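Local atomic coordinates of CS1 fimbrial subunit A (Escherichia coli, PDB entry 4HJI), a protein that forms the CS1 fimbriae, filaments radiating from the bacterial surface that enable Escherichia coli to colonize the epithelium of specific host organs. Residues Ile55-His60 against Gln125-His130; Val68-Ser73 against Val150-Thr155. One frame throughout, in Å; residues are numbered along the deposited sequence. Where two conformers were deposited one is given.

Contact 1: residues Ile55-His60 against Gln125-His130; sequences INTVVH and QKLSIH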
ATOM      1  N   ILE A  55       1.700  -4.195   6.856  1.00 15.59           N
ATOM      2  CA  ILE A  55       2.002  -3.017   7.665  1.00 15.36           C
ATOM      3  C   ILE A  55       0.730  -2.710   8.469  1.00 15.37           C
ATOM      4  O   ILE A  55      -0.346  -2.504   7.882  1.00 15.10           O
ATOM      5  CB  ILE A  55       2.374  -1.795   6.790  1.00 14.97           C
ATOM      6  CG1 ILE A  55       3.577  -2.092   5.875  1.00 14.96           C
ATOM      7  CG2 ILE A  55       2.676  -0.570   7.638  1.00 15.09           C
ATOM      8  CD1 ILE A  55       3.922  -1.015   4.886  1.00 14.67           C
ATOM      9  N   ASN A  56       0.843  -2.729   9.794  1.00 15.45           N
ATOM     10  CA  ASN A  56      -0.214  -2.290  10.686  1.00 15.74           C
ATOM     11  C   ASN A  56      -0.265  -0.765  10.684  1.00 15.26           C
ATOM     12  O   ASN A  56       0.742  -0.113  10.951  1.00 15.21           O
ATOM     13  CB  ASN A  56       0.033  -2.844  12.099  1.00 16.73           C
ATOM     14  CG  ASN A  56       0.032  -4.357  12.124  1.00 17.32           C
ATOM     15  OD1 ASN A  56       1.058  -5.010  12.400  1.00 17.90           O
ATOM     16  ND2 ASN A  56      -1.111  -4.936  11.833  1.00 17.51           N
ATOM     17  N   THR A  57      -1.431  -0.203  10.367  1.00 15.04           N
ATOM     18  CA  THR A  57      -1.578   1.242  10.191  1.00 14.73           C
ATOM     19  C   THR A  57      -2.784   1.777  10.945  1.00 15.31           C
ATOM     20  O   THR A  57      -3.630   1.016  11.406  1.00 15.72           O
ATOM     21  CB  THR A  57      -1.788   1.602   8.712  1.00 14.14           C
ATOM     22  OG1 THR A  57      -3.072   1.116   8.287  1.00 14.29           O
ATOM     23  CG2 THR A  57      -0.730   0.972   7.854  1.00 13.63           C
ATOM     24  N   VAL A  58      -2.856   3.096  11.061  1.00 15.37           N
ATOM     25  CA  VAL A  58      -4.044   3.776  11.545  1.00 15.99           C
ATOM     26  C   VAL A  58      -4.295   5.006  10.689  1.00 15.87           C
ATOM     27  O   VAL A  58      -3.357   5.617  10.195  1.00 15.42           O
ATOM     28  CB  VAL A  58      -3.947   4.205  13.026  1.00 16.83           C
ATOM     29  CG1 VAL A  58      -3.963   2.984  13.930  1.00 17.25           C
ATOM     30  CG2 VAL A  58      -2.722   5.087  13.285  1.00 16.78           C
ATOM     31  N   VAL A  59      -5.575   5.340  10.513  1.00 16.34           N
ATOM     32  CA  VAL A  59      -5.972   6.527   9.802  1.00 16.55           C
ATOM     33  C   VAL A  59      -6.188   7.657  10.803  1.00 17.57           C
ATOM     34  O   VAL A  59      -6.886   7.482  11.801  1.00 18.15           O
ATOM     35  CB  VAL A  59      -7.260   6.279   8.983  1.00 16.72           C
ATOM     36  CG1 VAL A  59      -7.730   7.572   8.343  1.00 17.11           C
ATOM     37  CG2 VAL A  59      -6.993   5.215   7.935  1.00 15.96           C
ATOM     38  N   HIS A  60      -5.560   8.811  10.534  1.00 17.95           N
ATOM     39  CA  HIS A  60      -5.794  10.033  11.291  1.00 19.33           C
ATOM     40  C   HIS A  60      -6.671  10.969  10.491  1.00 20.06           C
ATOM     41  O   HIS A  60      -6.453  11.139   9.304  1.00 19.86           O
ATOM     42  CB  HIS A  60      -4.506  10.774  11.539  1.00 19.48           C
ATOM     43  CG  HIS A  60      -3.660  10.172  12.593  1.00 19.61           C
ATOM     44  ND1 HIS A  60      -3.107  10.924  13.606  1.00 20.59           N
ATOM     45  CD2 HIS A  60      -3.226   8.903  12.777  1.00 19.10           C
ATOM     46  CE1 HIS A  60      -2.400  10.135  14.394  1.00 20.52           C
ATOM     47  NE2 HIS A  60      -2.445   8.910  13.907  1.00 19.65           N
ATOM     48  N   GLN A 125      -5.674  -0.962  11.004  1.00 17.46           N
ATOM     49  CA  GLN A 125      -6.010  -1.423   9.670  1.00 17.18           C
ATOM     50  C   GLN A 125      -4.783  -2.009   8.992  1.00 16.57           C
ATOM     51  O   GLN A 125      -3.676  -1.431   9.021  1.00 16.00           O
ATOM     52  CB  GLN A 125      -6.550  -0.289   8.818  1.00 16.99           C
ATOM     53  CG  GLN A 125      -7.612   0.562   9.494  1.00 17.82           C
ATOM     54  CD  GLN A 125      -8.896  -0.192   9.791  1.00 18.80           C
ATOM     55  OE1 GLN A 125      -9.608   0.134  10.749  1.00 19.78           O
ATOM     56  NE2 GLN A 125      -9.200  -1.203   8.986  1.00 18.85           N
ATOM     57  N   LYS A 126      -4.971  -3.152   8.352  1.00 16.74           N
ATOM     58  CA  LYS A 126      -3.886  -3.816   7.660  1.00 16.47           C
ATOM     59  C   LYS A 126      -3.678  -3.220   6.276  1.00 15.70           C
ATOM     60  O   LYS A 126      -4.621  -3.087   5.502  1.00 15.95           O
ATOM     61  CB  LYS A 126      -4.146  -5.322   7.593  1.00 17.34           C
ATOM     62  CG  LYS A 126      -4.122  -5.949   8.968  1.00 18.37           C
ATOM     63  CD  LYS A 126      -4.381  -7.452   8.973  1.00 19.55           C
ATOM     64  CE  LYS A 126      -4.269  -7.994  10.391  1.00 20.62           C
ATOM     65  NZ  LYS A 126      -3.086  -7.436  11.098  1.00 20.45           N
ATOM     66  N   LEU A 127      -2.434  -2.848   5.980  1.00 14.97           N
ATOM     67  CA  LEU A 127      -2.012  -2.505   4.643  1.00 14.46           C
ATOM     68  C   LEU A 127      -1.046  -3.583   4.159  1.00 14.59           C
ATOM     69  O   LEU A 127       0.020  -3.764   4.749  1.00 14.67           O
ATOM     70  CB  LEU A 127      -1.325  -1.132   4.646  1.00 13.94           C
ATOM     71  CG  LEU A 127      -0.714  -0.693   3.316  1.00 13.46           C
ATOM     72  CD1 LEU A 127      -1.761  -0.432   2.238  1.00 13.51           C
ATOM     73  CD2 LEU A 127       0.109   0.567   3.520  1.00 13.27           C
ATOM     74  N   SER A 128      -1.411  -4.324   3.113  1.00 14.96           N
ATOM     75  CA  SER A 128      -0.576  -5.444   2.619  1.00 15.29           C
ATOM     76  C   SER A 128      -0.173  -5.283   1.153  1.00 15.13           C
ATOM     77  O   SER A 128      -1.002  -4.928   0.305  1.00 15.26           O
ATOM     78  CB  SER A 128      -1.290  -6.804   2.793  1.00 16.14           C
ATOM     79  OG  SER A 128      -2.656  -6.545   2.561  0.50 16.38           O
ATOM     80  N   ILE A 129       1.093  -5.580   0.876  1.00 15.11           N
ATOM     81  CA  ILE A 129       1.690  -5.487  -0.459  1.00 15.09           C
ATOM     82  C   ILE A 129       2.033  -6.905  -0.916  1.00 16.08           C
ATOM     83  O   ILE A 129       2.729  -7.616  -0.194  1.00 16.34           O
ATOM     84  CB  ILE A 129       2.937  -4.563  -0.433  1.00 14.64           C
ATOM     85  CG1 ILE A 129       2.497  -3.162  -0.027  1.00 14.25           C
ATOM     86  CG2 ILE A 129       3.650  -4.576  -1.782  1.00 14.60           C
ATOM     87  CD1 ILE A 129       3.637  -2.217   0.205  1.00 13.99           C
ATOM     88  N   HIS A 130       1.578  -7.268  -2.117  1.00 16.89           N
ATOM     89  CA  HIS A 130       1.565  -8.660  -2.655  1.00 18.26           C
ATOM     90  C   HIS A 130       2.155  -8.678  -4.073  1.00 18.44           C
ATOM     91  O   HIS A 130       1.400  -8.535  -5.052  1.00 19.52           O
ATOM     92  CB  HIS A 130       0.136  -9.258  -2.731  1.00 19.10           C
ATOM     93  CG  HIS A 130      -0.643  -9.188  -1.455  1.00 19.29           C
ATOM     94  ND1 HIS A 130      -0.615 -10.194  -0.519  1.00 20.11           N
ATOM     95  CD2 HIS A 130      -1.448  -8.222  -0.947  1.00 19.14           C
ATOM     96  CE1 HIS A 130      -1.372  -9.860   0.510  1.00 20.13           C
ATOM     97  NE2 HIS A 130      -1.893  -8.672   0.273  1.00 19.56           N
TER
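Thr57 holds the carbonyl oxygen of Gln125 with two donors at once, from opposite faces of the carbonyl plane. Its hydroxyl OG1 donates to Gln125 O over 2.7 Å, standing above that plane by 39°, while the amide Thr57 N reaches Gln125 O from the other face at 2.9 Å. Chi1 of 68° explains the double grip: it sets OG1 between the backbone N and the carbonyl carbon of Thr57, on the flank where the neighbouring strand runs. The methyl CG2 is turned instead to the apolar neighbour, 3.9 Å from Leu127 CB, and the two side chains cross obliquely. A buried threonine thus satisfies its own hydroxyl through the partner's backbone and still contributes a hydrocarbon surface.

The ladder on which this rests is antiparallel. Gln125 N donates to Thr57 O at 2.9 Å in a nearly straight bond, and two residues along, Ile55 and Leu127 form the next hydrogen-bonded pair. There Ile55 N meets Leu127 O at 2.7 Å, and Leu127 N returns a bond to Ile55 O at 2.8 Å. On the face shared with Thr57, the side chains of this pair meet at their bases, with Ile55 CB 4.3 Å from Leu127 CB. Between the two pairs, Asn56 and Lys126 make a non-hydrogen-bonded pair, their side chains side by side on the opposite face.

Val59 is bonded through its backbone to Ser122, and Val59 N also hydrogen-bonds to Ser122 OG. Phe94, Leu27 and Leu35 touch Thr57, and Val92 touches Leu127. This pairing of strands 49-61 and 119-131, flanked by strands 25-29 and 87-94 on their far edges, is consistent with the immunoglobulin-like fold of chaperone-usher pilins.

Contact 2: residues Val68-Ser73 against Val150-Thr155; sequences VVVKLS and VSIILT
Lys71 O is held by Ile153 N at 2.8 Å in an almost perfectly straight hydrogen bond, and the CA-H of Ile152 adds a weaker contact to the same oxygen. The return bond, from Lys71 N to Ile153 O, measures 3.0 Å and has its donor in the carbonyl plane. Val69 and Thr155 repeat the reciprocal pattern, and just past the end of the strand Ser73 N adds a bond to Ser151 O at 2.9 Å.

On the face of Val69 and Thr155, Lys71 crosses Ile153. Its CG lies between the backbone N and the carbonyl carbon (chi1 67°), and from there the extended chain brings Lys71 CE within 3.6 Å of Ile153 CD1; Lys71 CG packs lower down, 3.9 Å from Ile153 CB. Cut back to an alanine, the residue loses its chain from CG outward, and the CD1 and CG2 branches of Ile153 are likely to lose their cover on this side.

The face carrying Val70, Leu72, Ile152 and Leu154 is apolar. Val70 CG1 lies beside Ile152 CG2 at 3.9 Å. Leu99 covers Val70 and Leu72, while Leu27 touches Leu154. Strand 104-106 borders 68-73 on one edge; on the other edge of 150-155, where Ser151 OG is hydrogen-bonded to Glu164, runs strand 163-173, probably the donor strand that fills the open groove of a chaperone-usher pilin.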
ATOM      1  N   VAL A  68     -12.855   7.730   4.516  1.00 21.94           N
ATOM      2  CA  VAL A  68     -11.728   8.056   3.643  1.00 20.92           C
ATOM      3  C   VAL A  68     -11.852   7.319   2.327  1.00 20.47           C
ATOM      4  O   VAL A  68     -12.389   6.214   2.273  1.00 20.54           O
ATOM      5  CB  VAL A  68     -10.347   7.775   4.278  1.00 20.13           C
ATOM      6  CG1 VAL A  68     -10.179   8.646   5.510  1.00 20.56           C
ATOM      7  CG2 VAL A  68     -10.152   6.296   4.591  1.00 19.58           C
ATOM      8  N   VAL A  69     -11.370   7.964   1.274  1.00 19.95           N
ATOM      9  CA  VAL A  69     -11.307   7.375  -0.045  1.00 19.68           C
ATOM     10  C   VAL A  69      -9.863   7.022  -0.275  1.00 18.48           C
ATOM     11  O   VAL A  69      -8.988   7.854  -0.054  1.00 18.19           O
ATOM     12  CB  VAL A  69     -11.761   8.384  -1.115  1.00 20.53           C
ATOM     13  CG1 VAL A  69     -11.643   7.804  -2.510  1.00 20.55           C
ATOM     14  CG2 VAL A  69     -13.165   8.867  -0.805  1.00 21.74           C
ATOM     15  N   VAL A  70      -9.616   5.790  -0.698  1.00 17.88           N
ATOM     16  CA  VAL A  70      -8.268   5.277  -0.868  1.00 16.98           C
ATOM     17  C   VAL A  70      -8.106   4.671  -2.239  1.00 16.97           C
ATOM     18  O   VAL A  70      -8.952   3.884  -2.694  1.00 17.15           O
ATOM     19  CB  VAL A  70      -7.946   4.199   0.161  1.00 16.53           C
ATOM     20  CG1 VAL A  70      -6.459   3.878   0.151  1.00 15.80           C
ATOM     21  CG2 VAL A  70      -8.368   4.675   1.542  1.00 16.89           C
ATOM     22  N   LYS A  71      -7.018   5.023  -2.895  1.00 16.62           N
ATOM     23  CA  LYS A  71      -6.716   4.494  -4.205  1.00 16.87           C
ATOM     24  C   LYS A  71      -5.220   4.474  -4.427  1.00 16.31           C
ATOM     25  O   LYS A  71      -4.470   4.999  -3.602  1.00 15.80           O
ATOM     26  CB  LYS A  71      -7.400   5.347  -5.284  1.00 17.96           C
ATOM     27  CG  LYS A  71      -6.847   6.754  -5.381  1.00 18.39           C
ATOM     28  CD  LYS A  71      -7.637   7.624  -6.345  1.00 19.71           C
ATOM     29  CE  LYS A  71      -6.886   8.922  -6.570  1.00 20.15           C
ATOM     30  NZ  LYS A  71      -7.643   9.962  -7.301  1.00 21.58           N
ATOM     31  N   LEU A  72      -4.800   3.856  -5.527  1.00 16.40           N
ATOM     32  CA  LEU A  72      -3.413   3.901  -5.998  1.00 16.25           C
ATOM     33  C   LEU A  72      -3.325   4.914  -7.123  1.00 16.92           C
ATOM     34  O   LEU A  72      -4.257   5.088  -7.879  1.00 17.48           O
ATOM     35  CB  LEU A  72      -2.978   2.539  -6.527  1.00 16.19           C
ATOM     36  CG  LEU A  72      -3.117   1.391  -5.534  1.00 15.95           C
ATOM     37  CD1 LEU A  72      -2.956   0.030  -6.211  1.00 16.21           C
ATOM     38  CD2 LEU A  72      -2.138   1.553  -4.388  1.00 15.54           C
ATOM     39  N   SER A  73      -2.196   5.599  -7.244  0.50 16.85           N
ATOM     40  CA  SER A  73      -2.039   6.574  -8.325  0.50 17.71           C
ATOM     41  C   SER A  73      -1.696   5.890  -9.644  0.50 18.09           C
ATOM     42  O   SER A  73      -1.798   6.501 -10.699  0.50 18.88           O
ATOM     43  CB  SER A  73      -0.928   7.566  -7.983  0.50 17.65           C
ATOM     44  OG  SER A  73       0.314   6.935  -8.149  0.50 17.32           O
ATOM     45  N   VAL A 150       4.898   1.866  -4.991  1.00 15.70           N
ATOM     46  CA  VAL A 150       3.502   1.794  -4.601  1.00 15.51           C
ATOM     47  C   VAL A 150       3.127   3.190  -4.116  1.00 15.75           C
ATOM     48  O   VAL A 150       3.772   3.727  -3.184  1.00 15.65           O
ATOM     49  CB  VAL A 150       3.313   0.754  -3.491  1.00 15.18           C
ATOM     50  CG1 VAL A 150       1.967   0.927  -2.809  1.00 15.20           C
ATOM     51  CG2 VAL A 150       3.516  -0.636  -4.070  1.00 15.18           C
ATOM     52  N   SER A 151       2.120   3.789  -4.762  1.00 15.89           N
ATOM     53  CA  SER A 151       1.742   5.177  -4.491  1.00 16.41           C
ATOM     54  C   SER A 151       0.288   5.208  -4.081  1.00 16.37           C
ATOM     55  O   SER A 151      -0.605   4.945  -4.906  1.00 16.73           O
ATOM     56  CB  SER A 151       1.979   6.024  -5.731  1.00 17.16           C
ATOM     57  OG  SER A 151       1.486   7.363  -5.602  1.00 18.29           O
ATOM     58  N   ILE A 152       0.055   5.491  -2.810  1.00 16.18           N
ATOM     59  CA  ILE A 152      -1.273   5.395  -2.200  1.00 16.41           C
ATOM     60  C   ILE A 152      -1.759   6.820  -1.999  1.00 16.66           C
ATOM     61  O   ILE A 152      -1.032   7.707  -1.505  1.00 16.51           O
ATOM     62  CB  ILE A 152      -1.239   4.636  -0.865  1.00 16.48           C
ATOM     63  CG1 ILE A 152      -0.805   3.178  -1.082  1.00 16.60           C
ATOM     64  CG2 ILE A 152      -2.600   4.642  -0.181  1.00 16.98           C
ATOM     65  CD1 ILE A 152      -0.236   2.522   0.156  1.00 16.50           C
ATOM     66  N   ILE A 153      -2.990   7.059  -2.406  1.00 16.69           N
ATOM     67  CA  ILE A 153      -3.608   8.357  -2.275  1.00 17.34           C
ATOM     68  C   ILE A 153      -4.798   8.217  -1.351  1.00 17.43           C
ATOM     69  O   ILE A 153      -5.640   7.312  -1.551  1.00 17.10           O
ATOM     70  CB  ILE A 153      -4.102   8.913  -3.622  1.00 18.23           C
ATOM     71  CG1 ILE A 153      -2.936   9.082  -4.592  1.00 18.48           C
ATOM     72  CG2 ILE A 153      -4.801  10.241  -3.404  1.00 19.16           C
ATOM     73  CD1 ILE A 153      -3.354   9.200  -6.029  1.00 19.28           C
ATOM     74  N   LEU A 154      -4.868   9.097  -0.354  1.00 17.54           N
ATOM     75  CA  LEU A 154      -5.985   9.130   0.592  1.00 17.88           C
ATOM     76  C   LEU A 154      -6.571  10.532   0.609  1.00 18.44           C
ATOM     77  O   LEU A 154      -5.835  11.524   0.595  1.00 18.46           O
ATOM     78  CB  LEU A 154      -5.550   8.760   2.016  1.00 17.95           C
ATOM     79  CG  LEU A 154      -4.933   7.372   2.260  1.00 17.51           C
ATOM     80  CD1 LEU A 154      -3.420   7.438   2.330  1.00 17.24           C
ATOM     81  CD2 LEU A 154      -5.503   6.777   3.530  1.00 17.90           C
ATOM     82  N   THR A 155      -7.903  10.598   0.621  1.00 18.83           N
ATOM     83  CA  THR A 155      -8.641  11.837   0.835  1.00 19.81           C
ATOM     84  C   THR A 155      -9.732  11.566   1.849  1.00 20.03           C
ATOM     85  O   THR A 155     -10.232  10.453   1.940  1.00 19.78           O
ATOM     86  CB  THR A 155      -9.346  12.362  -0.435  1.00 20.71           C
ATOM     87  OG1 THR A 155     -10.465  11.524  -0.756  0.50 21.04           O
ATOM     88  CG2 THR A 155      -8.400  12.399  -1.614  0.50 20.38           C
TER

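The centres of contacts 1 and 2 lie about 12 Å apart, and their apolar faces meet: Val59 CG1 is 3.9 Å from Val68 CG1, and Leu127 CD2 is 3.9 Å from Ile152 CD1. Along the chain the segments alternate: strand 49-61 leads into 68-80, and 119-131 into 144-156, so each contact joins an early strand to a late one. Two antiparallel ladders packed in this way are consistent with the immunoglobulin-like sandwich of chaperone-usher pilins. Both belong to one curled sheet and probably face each other across the sandwich core, whose hydrocarbon side chains join distant parts of the chain into one compact subunit.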